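Local coordinates for uncharacterized protein (PDB 4IYK) that is of unknown function but probably binds carbohydrate, joining a transthyretin-like N-terminal domain to a C-terminal domain related to the immunoglobulin-like E-set folds, at residues Gly12-Ile17 against Val68-Tyr73; Gly37-Val42 against Asp52-Ile57; Pro105-Lys110 against Ile201-Asp206; Val134-Ile139 against Pro168-Asn173; Leu155-Gly160 against Ala188-Tyr193. All coordinates share one frame; numbering follows the deposited sequence.

Contact 1. Residues Gly12-Ile17 against Val68-Tyr73; sequences GPDASI and VFAATY
P13 lies over F69, with its CA 4.1 Å from the centroid of the F69 ring and only 11° off the normal, a CH-pi contact close to the ring centre. G12 O reaches the same ring obliquely, 3.3 Å from F69 CE2. F69 leaves the backbone pointing away from residues 12-17, yet its ring comes back to meet them, and its broad flat face suits the contact. D14 CG sits between the backbone N and the carbonyl carbon (chi1 56°), and D14 OD1 takes the A70 N-H on its syn side over 2.7 Å in a nearly straight bond of 168°. A70 is small enough for its CB to rest against both carboxylate oxygens. Next along, A15 and V68 form an antiparallel hydrogen-bonded pair: V68 N to A15 O is sound at 3.1 Å, whereas the return bond from A15 N is weak. On the face of A15 and V68, V68 CG2 meets A15 CB at 3.9 Å and I17 CG2 at 4.0 Å, the branched side chains of I17 and V68 crossing at about a right angle. W55 of strand 53-55 packs on I17 and V68, and F90 and V92 of strand 85-92 close over I17 and A15, where the A15-V68 pair joins strand 15-23 of the mixed sheet to strand 67-77 of the antiparallel sheet.

Contact 2. Residues Gly37-Val42 against Asp52-Ile57; sequences GNAIKV and DQTWYI
V42 and W55 pack against each other on one face of a beta hairpin, formed by strands 40-44 and 53-55 at the margin of the four-stranded antiparallel sheet of the transthyretin-like domain. V42 rests both methyls on one face of the indole. Its CG1 stands 3.8 Å from the centroid of the W55 six-membered ring, 1° off the normal, a CH-pi contact over the face. Its CG2, lodged between the backbone N and the carbonyl carbon, sits over the pyrrole side and also touches Q53 CG at 3.5 Å. Beta-branched valine suits this place because two methyls can rest on one broad aromatic surface. The indole is held in rotation by its own strand: W55 NE1 donates to Q53 OE1 over 2.8 Å, in the ring plane and on a lone pair of the amide oxygen. I40, the next residue inward on the same face, puts CG2 3.8 Å from W55 CE3, while its other branch, CG1, meets I57 CD1 at 3.8 Å, the two isoleucines crossing at about a right angle. V75 and F77 of strand 67-77 also lie against I40, whose two branches let it touch W55 and I57 at once. Behind these side chains, I40 and W55 form a hydrogen-bonded pair; W55 N reaches I40 O over 2.8 Å at 171°. On the reverse face K41 turns its end away to a salt bridge with E78. Beyond the strand pair, a water 2.6 Å from N38 O accepts the I57 N-H at 2.8 Å.

Contact 3. Residues Pro105-Lys110 against Ile201-Asp206; sequences PYIRVK and IGALAD
A205 and I107 make the closest apolar approach, I107 CD1 standing 3.5 Å from A205 CB. Y106 adds its own CB, 3.6 Å from that same A205 methyl, which therefore sits between two neighbouring residues of the other segment. Alanine suits the place: a single carbon meets both without pushing the strands apart. I107 is extended (chi2 173°), which carries CD1 outward to A205, while its CG2 branch turns to A203 CB at 3.9 Å. Farther along, V109 CG1, anti to the backbone N, meets I201 CG2 at 4.0 Å; here two beta-branched side chains cross obliquely, each offering one methyl.

No hydrogen bond joins the segments, and the spacing explains why. The axes of strands 107-110 and 201-206 come no nearer than 8.0 Å, with their directions at 151°. They belong to different sheets, 107-117 to a three-stranded one and 196-206 to a five-stranded one, laid face to face as in the sandwich of immunoglobulin-like E-set domains, to whose clan this family belongs. The seam between them is lined from both sides, with L127 and F125 of strand 120-129 touching I107 and V109, and L136 of strand 135-144 touching I107.

Polar and aromatic contacts lie outside the pair. The I107 N-H is taken by N216 OD1, and the Y106 ring meets Y83 edge-to-face. R108 points away from the seam and forms salt bridges with E128 and, in the transthyretin-like half of the chain, with D23.

Contact 4. Residues Val134-Ile139 against Pro168-Asn173; sequences VKLKEI and PSTAIN
L136 N donates to T170 O over 2.8 Å, almost straight at 176° and in the carbonyl plane. The return bond, T170 N to L136 O, measures 2.9 Å, which makes L136 and T170 an antiparallel hydrogen-bonded pair, joining the short strand 169-171 to strand 135-144 in the five-stranded sheet of the E-set-like sandwich. Their side chains lie next to each other and point the same way, L136 CB touching T170 CG2 at 3.8 Å. Where the direct bonding lapses, a water takes over, donating to V134 O and accepting from I172 N. I172 extends its longer branch (chi2 155°) across residues 134-136: CG1 meets L136 CB at 3.9 Å and CD1 meets V134 CG1 at 3.8 Å. Exposed K135 instead runs its aliphatic carbons past the other backbone, CE 3.4 Å from S169 O, with a bend at chi3. S169 OG is hydrogen-bonded to D206 OD2 of strand 196-206, the strand on the other side of 135-144. Strand 169-171 begins just after the corner at P168, which follows a cis peptide bond. The chemistry is thus divided: backbone bonds and one water hold the short strand, while L136 and I172 turn apolar carbons to L127 in the facing sheet.

Contact 5. Residues Leu155-Gly160 against Ala188-Tyr193; sequences LTLNGG and ADVLKY
Two loops of the E-set-like sandwich meet here through L155 and L157 on one side and V190 and L191 on the other; the first loop follows strand 135-144, the second strand 178-183. Neither segment has regular secondary structure and no direct hydrogen bond joins them, so apolar side chains carry the contact. L155 and V190 slide past each other in opposite directions, L155 CD1 coming 3.6 Å from V190 O and also 3.8 Å from L191 CD2. L157 brings a single methyl, CD2, to two partners: V190 CG2 at 3.8 Å and L191 CD1 at 4.0 Å, its side chain crossing L191 at about a right angle. V190 CG2 can face L157 because it lies between the backbone N and the carbonyl carbon. Leucines suit these positions, since their forked ends reach between loops whose backbones stay well apart. I182 of strand 178-183 touches both L157 and L191, joining the cluster to the sheet. The exposed N158 and D189 add a polar fringe. N187 OD1 accepts the backbone N-H of N158, and Q186 O an N-H of its ND2. That ND2 also donates to a water at 3.0 Å, which donates in turn to D189 OD2 at 2.8 Å.

From the N terminus, the chain leaves residues 12-17, opens contact 2 at 37-42 and closes it at 52-57 as a short hairpin, and returns at 68-73 to close contact 1; contact 2 is thus enclosed by contact 1, and the two touch where W55 meets V68 and I17 and where Y73 meets V42. The chain then passes to the second domain, where contact 3 spans the longest loop, from 105-110 to 201-206. Contacts 4 and 5 both fall within it and cross, since 155-160 precedes 168-173 and 188-193 follows. Contact 4 touches contact 3 across neighbouring strands of one sheet, whereas contact 5, its centre 24 Å from that of contact 3, ties loops together.

Contact 1. Residues Gly12-Ile17 against Val68-Tyr73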
# COMPACT_ATOMS: atom_id res chain seq x y z
N GLY A 12 -14.18 -11.99 -28.27
CA GLY A 12 -13.69 -11.01 -27.31
C GLY A 12 -14.03 -11.31 -25.86
O GLY A 12 -14.61 -12.37 -25.57
N PRO A 13 -13.69 -10.41 -24.90
CA PRO A 13 -14.01 -10.68 -23.48
C PRO A 13 -15.52 -10.66 -23.21
O PRO A 13 -16.25 -9.81 -23.73
CB PRO A 13 -13.30 -9.56 -22.73
CG PRO A 13 -12.39 -8.92 -23.72
CD PRO A 13 -13.01 -9.11 -25.05
N ASP A 14 -15.98 -11.62 -22.39
CA ASP A 14 -17.38 -11.81 -22.03
C ASP A 14 -17.62 -11.61 -20.51
O ASP A 14 -18.71 -11.92 -20.02
CB ASP A 14 -17.85 -13.23 -22.46
CG ASP A 14 -17.03 -14.41 -21.93
OD1 ASP A 14 -15.99 -14.16 -21.26
OD2 ASP A 14 -17.40 -15.57 -22.21
N ALA A 15 -16.61 -11.10 -19.78
CA ALA A 15 -16.76 -10.92 -18.35
C ALA A 15 -16.02 -9.70 -17.79
O ALA A 15 -15.16 -9.10 -18.46
CB ALA A 15 -16.30 -12.18 -17.62
N SER A 16 -16.39 -9.33 -16.57
CA SER A 16 -15.78 -8.22 -15.82
C SER A 16 -15.64 -8.67 -14.38
O SER A 16 -16.37 -9.57 -13.97
CB SER A 16 -16.59 -6.94 -15.95
OG SER A 16 -17.95 -7.15 -15.60
N ILE A 17 -14.66 -8.13 -13.65
CA ILE A 17 -14.44 -8.51 -12.26
C ILE A 17 -13.93 -7.30 -11.48
O ILE A 17 -13.17 -6.48 -11.99
CB ILE A 17 -13.51 -9.76 -12.11
CG1 ILE A 17 -13.49 -10.27 -10.65
CG2 ILE A 17 -12.07 -9.50 -12.68
CD1 ILE A 17 -13.27 -11.82 -10.52
N VAL A 68 -12.08 -9.42 -19.02
CA VAL A 68 -11.66 -10.77 -18.61
C VAL A 68 -12.52 -11.84 -19.31
O VAL A 68 -13.66 -11.58 -19.70
CB VAL A 68 -11.58 -11.00 -17.08
CG1 VAL A 68 -10.51 -10.12 -16.44
CG2 VAL A 68 -12.92 -10.79 -16.38
N PHE A 69 -11.94 -13.03 -19.49
CA PHE A 69 -12.62 -14.14 -20.13
C PHE A 69 -13.24 -15.06 -19.10
O PHE A 69 -12.60 -15.39 -18.10
CB PHE A 69 -11.65 -14.93 -21.05
CG PHE A 69 -11.37 -14.23 -22.36
CD1 PHE A 69 -10.43 -13.20 -22.43
CD2 PHE A 69 -12.06 -14.57 -23.51
CE1 PHE A 69 -10.18 -12.54 -23.64
CE2 PHE A 69 -11.80 -13.92 -24.72
CZ PHE A 69 -10.87 -12.90 -24.78
N ALA A 70 -14.52 -15.44 -19.33
CA ALA A 70 -15.24 -16.38 -18.48
C ALA A 70 -14.51 -17.71 -18.60
O ALA A 70 -14.42 -18.25 -19.70
CB ALA A 70 -16.69 -16.50 -18.92
N ALA A 71 -13.88 -18.13 -17.49
CA ALA A 71 -13.05 -19.35 -17.38
C ALA A 71 -12.76 -19.67 -15.91
O ALA A 71 -13.21 -18.94 -15.02
CB ALA A 71 -11.74 -19.14 -18.13
N THR A 72 -12.00 -20.75 -15.66
CA THR A 72 -11.54 -21.15 -14.33
C THR A 72 -10.04 -20.85 -14.26
O THR A 72 -9.30 -21.16 -15.20
CB THR A 72 -11.89 -22.62 -14.05
OG1 THR A 72 -13.30 -22.76 -14.17
CG2 THR A 72 -11.44 -23.08 -12.67
N TYR A 73 -9.59 -20.23 -13.16
CA TYR A 73 -8.21 -19.79 -12.99
C TYR A 73 -7.55 -20.26 -11.69
O TYR A 73 -8.22 -20.62 -10.73
CB TYR A 73 -8.17 -18.24 -12.96
CG TYR A 73 -8.63 -17.55 -14.22
CD1 TYR A 73 -9.98 -17.29 -14.45
CD2 TYR A 73 -7.71 -17.08 -15.16
CE1 TYR A 73 -10.40 -16.64 -15.61
CE2 TYR A 73 -8.12 -16.43 -16.32
CZ TYR A 73 -9.47 -16.20 -16.54
OH TYR A 73 -9.89 -15.57 -17.69

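Contact 2. Residues Gly37-Val42 against Asp52-Ile57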
# COMPACT_ATOMS: atom_id res chain seq x y z
N GLY A 37 3.87 -2.60 -6.74
CA GLY A 37 3.21 -2.90 -5.48
C GLY A 37 2.54 -4.24 -5.60
O GLY A 37 3.07 -5.14 -6.26
N ASN A 38 1.35 -4.38 -5.00
CA ASN A 38 0.55 -5.60 -5.04
C ASN A 38 0.03 -5.85 -6.43
O ASN A 38 -0.17 -4.92 -7.21
CB ASN A 38 -0.63 -5.51 -4.04
CG ASN A 38 -0.24 -5.55 -2.58
OD1 ASN A 38 0.84 -6.05 -2.22
ND2 ASN A 38 -1.13 -5.05 -1.70
N ALA A 39 -0.26 -7.11 -6.73
CA ALA A 39 -0.80 -7.50 -8.02
C ALA A 39 -1.49 -8.85 -7.92
O ALA A 39 -1.11 -9.67 -7.09
CB ALA A 39 0.32 -7.56 -9.07
N ILE A 40 -2.48 -9.07 -8.77
CA ILE A 40 -3.20 -10.33 -8.88
C ILE A 40 -2.61 -11.08 -10.07
O ILE A 40 -2.81 -10.64 -11.21
CB ILE A 40 -4.74 -10.11 -9.03
CG1 ILE A 40 -5.33 -9.23 -7.90
CG2 ILE A 40 -5.47 -11.46 -9.17
CD1 ILE A 40 -6.74 -8.79 -8.16
N LYS A 41 -1.89 -12.20 -9.83
CA LYS A 41 -1.35 -13.01 -10.93
C LYS A 41 -2.32 -14.16 -11.17
O LYS A 41 -2.68 -14.87 -10.23
CB LYS A 41 0.09 -13.51 -10.65
CG LYS A 41 1.13 -12.40 -10.66
CD LYS A 41 2.55 -12.91 -10.45
CE LYS A 41 3.52 -11.75 -10.41
NZ LYS A 41 4.92 -12.18 -10.70
N VAL A 42 -2.79 -14.31 -12.40
CA VAL A 42 -3.75 -15.37 -12.72
C VAL A 42 -3.21 -16.26 -13.83
O VAL A 42 -2.40 -15.84 -14.66
CB VAL A 42 -5.18 -14.84 -13.06
CG1 VAL A 42 -5.78 -14.03 -11.90
CG2 VAL A 42 -5.19 -14.02 -14.34
N ASP A 52 0.71 -16.30 -18.56
CA ASP A 52 0.16 -15.76 -17.31
C ASP A 52 -0.06 -14.24 -17.39
O ASP A 52 0.87 -13.48 -17.69
CB ASP A 52 1.08 -16.07 -16.12
CG ASP A 52 1.23 -17.54 -15.78
OD1 ASP A 52 0.34 -18.33 -16.16
OD2 ASP A 52 2.23 -17.90 -15.12
N GLN A 53 -1.30 -13.80 -17.09
CA GLN A 53 -1.65 -12.39 -17.11
C GLN A 53 -1.73 -11.82 -15.67
O GLN A 53 -1.62 -12.56 -14.70
CB GLN A 53 -2.95 -12.13 -17.92
CG GLN A 53 -4.20 -12.94 -17.55
CD GLN A 53 -5.46 -12.41 -18.22
OE1 GLN A 53 -6.40 -11.92 -17.56
NE2 GLN A 53 -5.53 -12.52 -19.54
N THR A 54 -1.79 -10.49 -15.55
CA THR A 54 -1.83 -9.80 -14.26
C THR A 54 -3.01 -8.85 -14.23
O THR A 54 -3.27 -8.16 -15.22
CB THR A 54 -0.50 -9.04 -13.98
OG1 THR A 54 0.60 -9.93 -14.06
CG2 THR A 54 -0.47 -8.36 -12.61
N TRP A 55 -3.71 -8.82 -13.08
CA TRP A 55 -4.77 -7.87 -12.81
C TRP A 55 -4.23 -6.88 -11.80
O TRP A 55 -3.84 -7.28 -10.70
CB TRP A 55 -6.07 -8.53 -12.32
CG TRP A 55 -6.66 -9.56 -13.24
CD1 TRP A 55 -6.39 -9.75 -14.57
CD2 TRP A 55 -7.64 -10.55 -12.88
NE1 TRP A 55 -7.12 -10.81 -15.05
CE2 TRP A 55 -7.90 -11.32 -14.04
CE3 TRP A 55 -8.29 -10.89 -11.68
CZ2 TRP A 55 -8.81 -12.38 -14.05
CZ3 TRP A 55 -9.18 -11.96 -11.69
CH2 TRP A 55 -9.46 -12.67 -12.86
N TYR A 56 -4.20 -5.59 -12.18
CA TYR A 56 -3.66 -4.49 -11.39
C TYR A 56 -4.72 -3.89 -10.44
O TYR A 56 -5.94 -4.02 -10.65
CB TYR A 56 -2.99 -3.46 -12.30
CG TYR A 56 -1.80 -4.07 -13.02
CD1 TYR A 56 -1.97 -4.74 -14.23
CD2 TYR A 56 -0.53 -4.04 -12.45
CE1 TYR A 56 -0.89 -5.37 -14.86
CE2 TYR A 56 0.55 -4.67 -13.08
CZ TYR A 56 0.37 -5.33 -14.29
OH TYR A 56 1.42 -5.94 -14.93
N ILE A 57 -4.24 -3.36 -9.32
CA ILE A 57 -5.09 -2.93 -8.20
C ILE A 57 -4.84 -1.45 -7.95
O ILE A 57 -3.69 -1.05 -7.81
CB ILE A 57 -4.78 -3.79 -6.92
CG1 ILE A 57 -4.70 -5.31 -7.22
CG2 ILE A 57 -5.74 -3.50 -5.76
CD1 ILE A 57 -3.85 -6.19 -6.14
O HOH W 1 -1.45 -3.50 -9.01

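Contact 3. Residues Pro105-Lys110 against Ile201-Asp206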
# COMPACT_ATOMS: atom_id res chain seq x y z
N PRO A 105 -1.49 -8.36 6.22
CA PRO A 105 -0.43 -7.40 5.86
C PRO A 105 0.80 -7.63 6.74
O PRO A 105 0.64 -8.15 7.85
CB PRO A 105 -1.06 -6.03 6.14
CG PRO A 105 -2.09 -6.28 7.18
CD PRO A 105 -2.60 -7.69 6.96
N TYR A 106 2.00 -7.28 6.26
CA TYR A 106 3.17 -7.45 7.12
C TYR A 106 3.10 -6.49 8.30
O TYR A 106 3.42 -6.84 9.42
CB TYR A 106 4.47 -7.23 6.31
CG TYR A 106 4.62 -8.20 5.16
CD1 TYR A 106 4.50 -9.58 5.36
CD2 TYR A 106 4.90 -7.75 3.87
CE1 TYR A 106 4.63 -10.47 4.30
CE2 TYR A 106 5.03 -8.63 2.80
CZ TYR A 106 4.89 -10.00 3.03
OH TYR A 106 5.01 -10.89 1.99
N ILE A 107 2.63 -5.27 8.03
CA ILE A 107 2.49 -4.20 9.01
C ILE A 107 1.14 -3.50 8.85
O ILE A 107 0.73 -3.21 7.72
CB ILE A 107 3.66 -3.16 8.84
CG1 ILE A 107 5.04 -3.80 9.18
CG2 ILE A 107 3.41 -1.86 9.65
CD1 ILE A 107 6.22 -2.94 8.87
N ARG A 108 0.50 -3.13 9.98
CA ARG A 108 -0.70 -2.30 10.02
C ARG A 108 -0.31 -0.93 10.58
O ARG A 108 0.33 -0.88 11.62
CB ARG A 108 -1.79 -2.94 10.90
CG ARG A 108 -2.42 -4.18 10.33
CD ARG A 108 -3.47 -4.78 11.27
NE ARG A 108 -3.97 -6.02 10.68
CZ ARG A 108 -3.59 -7.24 11.02
NH1 ARG A 108 -2.78 -7.43 12.05
NH2 ARG A 108 -4.06 -8.29 10.35
N VAL A 109 -0.66 0.17 9.90
CA VAL A 109 -0.38 1.50 10.45
C VAL A 109 -1.55 1.86 11.36
O VAL A 109 -2.69 1.85 10.91
CB VAL A 109 -0.10 2.59 9.41
CG1 VAL A 109 0.18 3.92 10.08
CG2 VAL A 109 1.07 2.20 8.51
N LYS A 110 -1.27 2.15 12.63
CA LYS A 110 -2.33 2.44 13.59
C LYS A 110 -2.39 3.91 13.99
O LYS A 110 -1.36 4.57 14.13
CB LYS A 110 -2.20 1.57 14.86
CG LYS A 110 -2.13 0.06 14.60
CD LYS A 110 -3.34 -0.51 13.80
CE LYS A 110 -4.62 -0.66 14.60
NZ LYS A 110 -5.72 -1.18 13.75
N ILE A 201 1.55 7.99 4.95
CA ILE A 201 2.49 7.28 5.83
C ILE A 201 2.71 5.89 5.24
O ILE A 201 1.72 5.21 4.98
CB ILE A 201 1.94 7.16 7.28
CG1 ILE A 201 1.75 8.53 7.94
CG2 ILE A 201 2.84 6.20 8.16
CD1 ILE A 201 0.70 8.53 9.08
N GLY A 202 3.96 5.49 5.08
CA GLY A 202 4.36 4.16 4.65
C GLY A 202 5.28 3.47 5.65
O GLY A 202 6.07 4.13 6.33
N ALA A 203 5.20 2.15 5.74
CA ALA A 203 6.08 1.35 6.60
C ALA A 203 6.49 0.11 5.86
O ALA A 203 5.64 -0.63 5.38
CB ALA A 203 5.38 0.99 7.91
N LEU A 204 7.81 -0.07 5.73
CA LEU A 204 8.43 -1.19 5.02
C LEU A 204 8.93 -2.23 6.03
O LEU A 204 9.81 -1.97 6.84
CB LEU A 204 9.57 -0.70 4.09
CG LEU A 204 10.24 -1.80 3.20
CD1 LEU A 204 9.25 -2.37 2.18
CD2 LEU A 204 11.51 -1.25 2.49
N ALA A 205 8.36 -3.43 5.94
CA ALA A 205 8.75 -4.55 6.82
C ALA A 205 9.98 -5.28 6.29
O ALA A 205 10.35 -5.12 5.13
CB ALA A 205 7.60 -5.54 6.95
N ASP A 206 10.56 -6.13 7.14
CA ASP A 206 11.65 -7.06 6.88
C ASP A 206 11.09 -8.45 7.27
O ASP A 206 10.71 -8.65 8.43
CB ASP A 206 12.89 -6.62 7.66
CG ASP A 206 14.06 -7.58 7.61
OD1 ASP A 206 14.27 -8.22 6.56
OD2 ASP A 206 14.79 -7.68 8.62

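Contact 4. Residues Val134-Ile139 against Pro168-Asn173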
# COMPACT_ATOMS: atom_id res chain seq x y z
N VAL A 134 7.69 -10.48 12.08
CA VAL A 134 7.88 -9.26 11.29
C VAL A 134 8.65 -8.19 12.05
O VAL A 134 8.30 -7.86 13.18
CB VAL A 134 6.53 -8.66 10.77
CG1 VAL A 134 6.79 -7.44 9.90
CG2 VAL A 134 5.71 -9.69 10.02
N LYS A 135 9.67 -7.62 11.38
CA LYS A 135 10.49 -6.51 11.86
C LYS A 135 10.31 -5.28 10.95
O LYS A 135 9.78 -5.38 9.84
CB LYS A 135 11.97 -6.91 11.97
CG LYS A 135 12.21 -8.04 12.99
CD LYS A 135 13.70 -8.22 13.31
CE LYS A 135 14.09 -7.46 14.56
NZ LYS A 135 15.45 -7.84 15.03
N LEU A 136 10.73 -4.11 11.45
CA LEU A 136 10.60 -2.84 10.75
C LEU A 136 11.93 -2.43 10.10
O LEU A 136 12.94 -2.33 10.79
CB LEU A 136 10.14 -1.75 11.73
CG LEU A 136 9.93 -0.33 11.17
CD1 LEU A 136 8.75 -0.28 10.20
CD2 LEU A 136 9.70 0.64 12.30
N LYS A 137 11.90 -2.15 8.79
CA LYS A 137 13.07 -1.74 8.01
C LYS A 137 13.06 -0.22 7.76
O LYS A 137 14.08 0.44 7.94
CB LYS A 137 13.12 -2.52 6.69
CG LYS A 137 14.45 -2.48 5.96
CD LYS A 137 14.37 -3.23 4.64
CE LYS A 137 15.62 -3.09 3.79
NZ LYS A 137 15.43 -3.63 2.42
N GLU A 138 11.91 0.33 7.32
CA GLU A 138 11.78 1.76 7.01
C GLU A 138 10.41 2.36 7.36
O GLU A 138 9.40 1.66 7.29
CB GLU A 138 12.02 2.03 5.51
CG GLU A 138 13.40 1.70 4.95
CD GLU A 138 13.57 1.87 3.45
OE1 GLU A 138 12.80 2.66 2.85
OE2 GLU A 138 14.47 1.22 2.87
N ILE A 139 10.39 3.68 7.62
CA ILE A 139 9.16 4.49 7.79
C ILE A 139 9.36 5.76 6.94
O ILE A 139 10.48 6.29 6.83
CB ILE A 139 8.69 4.78 9.24
CG1 ILE A 139 9.77 5.51 10.08
CG2 ILE A 139 8.16 3.50 9.93
CD1 ILE A 139 9.27 6.24 11.35
N PRO A 168 20.44 -2.49 11.98
CA PRO A 168 19.56 -3.61 11.58
C PRO A 168 18.08 -3.28 11.79
O PRO A 168 17.76 -2.40 12.59
CB PRO A 168 19.99 -4.76 12.52
CG PRO A 168 21.34 -4.35 13.06
CD PRO A 168 21.25 -2.86 13.15
N SER A 169 17.19 -3.98 11.06
CA SER A 169 15.73 -3.83 11.17
C SER A 169 15.31 -4.04 12.63
O SER A 169 15.88 -4.90 13.31
CB SER A 169 15.02 -4.80 10.24
OG SER A 169 15.38 -6.15 10.52
N THR A 170 14.40 -3.19 13.13
CA THR A 170 14.00 -3.12 14.53
C THR A 170 12.70 -3.89 14.85
O THR A 170 11.93 -4.22 13.94
CB THR A 170 13.90 -1.62 14.93
OG1 THR A 170 13.99 -1.49 16.34
CG2 THR A 170 12.65 -0.93 14.40
N ALA A 171 12.46 -4.16 16.15
CA ALA A 171 11.26 -4.85 16.63
C ALA A 171 10.05 -3.93 16.53
O ALA A 171 10.18 -2.73 16.74
CB ALA A 171 11.45 -5.30 18.06
N ILE A 172 8.86 -4.50 16.26
CA ILE A 172 7.62 -3.72 16.20
C ILE A 172 6.92 -3.91 17.55
O ILE A 172 6.68 -5.03 17.99
CB ILE A 172 6.69 -4.05 14.99
CG1 ILE A 172 7.39 -3.73 13.65
CG2 ILE A 172 5.33 -3.29 15.07
CD1 ILE A 172 6.86 -4.55 12.43
N ASN A 173 6.64 -2.78 18.21
CA ASN A 173 5.95 -2.67 19.49
C ASN A 173 4.82 -1.64 19.30
O ASN A 173 5.11 -0.46 19.08
CB ASN A 173 6.96 -2.26 20.58
CG ASN A 173 6.40 -2.15 21.98
OD1 ASN A 173 5.21 -1.89 22.21
ND2 ASN A 173 7.29 -2.30 22.95
O HOH W 2 8.49 -7.24 15.76

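Contact 5. Residues Leu155-Gly160 against Ala188-Tyr193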
# COMPACT_ATOMS: atom_id res chain seq x y z
N LEU A 155 7.64 12.80 -4.37
CA LEU A 155 8.51 13.94 -4.55
C LEU A 155 9.80 13.71 -3.77
O LEU A 155 9.79 12.98 -2.79
CB LEU A 155 7.81 15.22 -4.06
CG LEU A 155 6.55 15.61 -4.84
CD1 LEU A 155 5.72 16.64 -4.05
CD2 LEU A 155 6.90 16.12 -6.25
N THR A 156 10.90 14.28 -4.24
CA THR A 156 12.21 14.20 -3.59
C THR A 156 12.25 15.40 -2.64
O THR A 156 12.10 16.54 -3.10
CB THR A 156 13.29 14.24 -4.67
OG1 THR A 156 13.03 13.17 -5.58
CG2 THR A 156 14.71 14.16 -4.10
N LEU A 157 12.46 15.14 -1.35
CA LEU A 157 12.42 16.17 -0.32
C LEU A 157 13.75 16.41 0.39
O LEU A 157 14.55 15.49 0.52
CB LEU A 157 11.34 15.80 0.73
CG LEU A 157 9.89 15.59 0.21
CD1 LEU A 157 9.00 15.06 1.32
CD2 LEU A 157 9.30 16.89 -0.41
N ASN A 158 13.90 17.63 0.94
CA ASN A 158 15.08 18.03 1.72
C ASN A 158 14.82 17.94 3.21
O ASN A 158 13.70 18.18 3.64
CB ASN A 158 15.45 19.47 1.39
CG ASN A 158 15.65 19.78 -0.05
OD1 ASN A 158 16.39 19.10 -0.76
ND2 ASN A 158 15.10 20.91 -0.48
N GLY A 159 15.88 17.65 3.99
CA GLY A 159 15.79 17.63 5.44
C GLY A 159 15.98 16.32 6.16
O GLY A 159 16.39 16.32 7.31
N GLY A 160 15.60 15.22 5.51
CA GLY A 160 15.74 13.86 6.03
C GLY A 160 14.76 13.38 7.09
O GLY A 160 14.76 12.19 7.42
N ALA A 188 9.80 24.26 -0.58
CA ALA A 188 8.88 25.14 -1.33
C ALA A 188 8.93 24.92 -2.85
O ALA A 188 7.99 25.27 -3.54
CB ALA A 188 9.21 26.59 -1.02
N ASP A 189 10.02 24.35 -3.36
CA ASP A 189 10.23 24.09 -4.79
C ASP A 189 9.24 23.01 -5.33
O ASP A 189 8.76 23.14 -6.46
CB ASP A 189 11.71 23.68 -5.06
CG ASP A 189 12.20 22.40 -4.40
OD1 ASP A 189 11.68 22.04 -3.31
OD2 ASP A 189 13.10 21.74 -4.98
N VAL A 190 8.92 22.00 -4.52
CA VAL A 190 8.04 20.90 -4.94
C VAL A 190 6.72 20.86 -4.14
O VAL A 190 5.80 20.17 -4.55
CB VAL A 190 8.75 19.53 -4.96
CG1 VAL A 190 9.91 19.54 -5.96
CG2 VAL A 190 9.22 19.10 -3.56
N LEU A 191 6.63 21.57 -3.00
CA LEU A 191 5.40 21.65 -2.19
C LEU A 191 4.99 23.10 -2.22
O LEU A 191 5.41 23.88 -1.37
CB LEU A 191 5.61 21.10 -0.76
CG LEU A 191 5.88 19.58 -0.66
CD1 LEU A 191 6.30 19.21 0.75
CD2 LEU A 191 4.67 18.78 -1.06
N LYS A 192 4.28 23.49 -3.27
CA LYS A 192 4.01 24.88 -3.57
C LYS A 192 2.88 25.47 -2.76
O LYS A 192 1.81 24.89 -2.62
CB LYS A 192 3.75 25.08 -5.07
CG LYS A 192 4.88 24.54 -5.95
CD LYS A 192 4.68 24.94 -7.40
CE LYS A 192 4.97 23.82 -8.37
NZ LYS A 192 4.43 24.11 -9.72
N TYR A 193 3.11 26.67 -2.26
CA TYR A 193 2.13 27.42 -1.50
C TYR A 193 0.79 27.53 -2.27
O TYR A 193 0.81 27.77 -3.48
CB TYR A 193 2.70 28.84 -1.21
CG TYR A 193 1.67 29.72 -0.54
CD1 TYR A 193 1.37 29.57 0.80
CD2 TYR A 193 0.95 30.66 -1.28
CE1 TYR A 193 0.36 30.31 1.41
CE2 TYR A 193 -0.07 31.40 -0.69
CZ TYR A 193 -0.35 31.24 0.66
OH TYR A 193 -1.32 31.97 1.25
O HOH W 3 13.34 18.91 -4.88
O HOH W 4 15.38 21.37 -3.42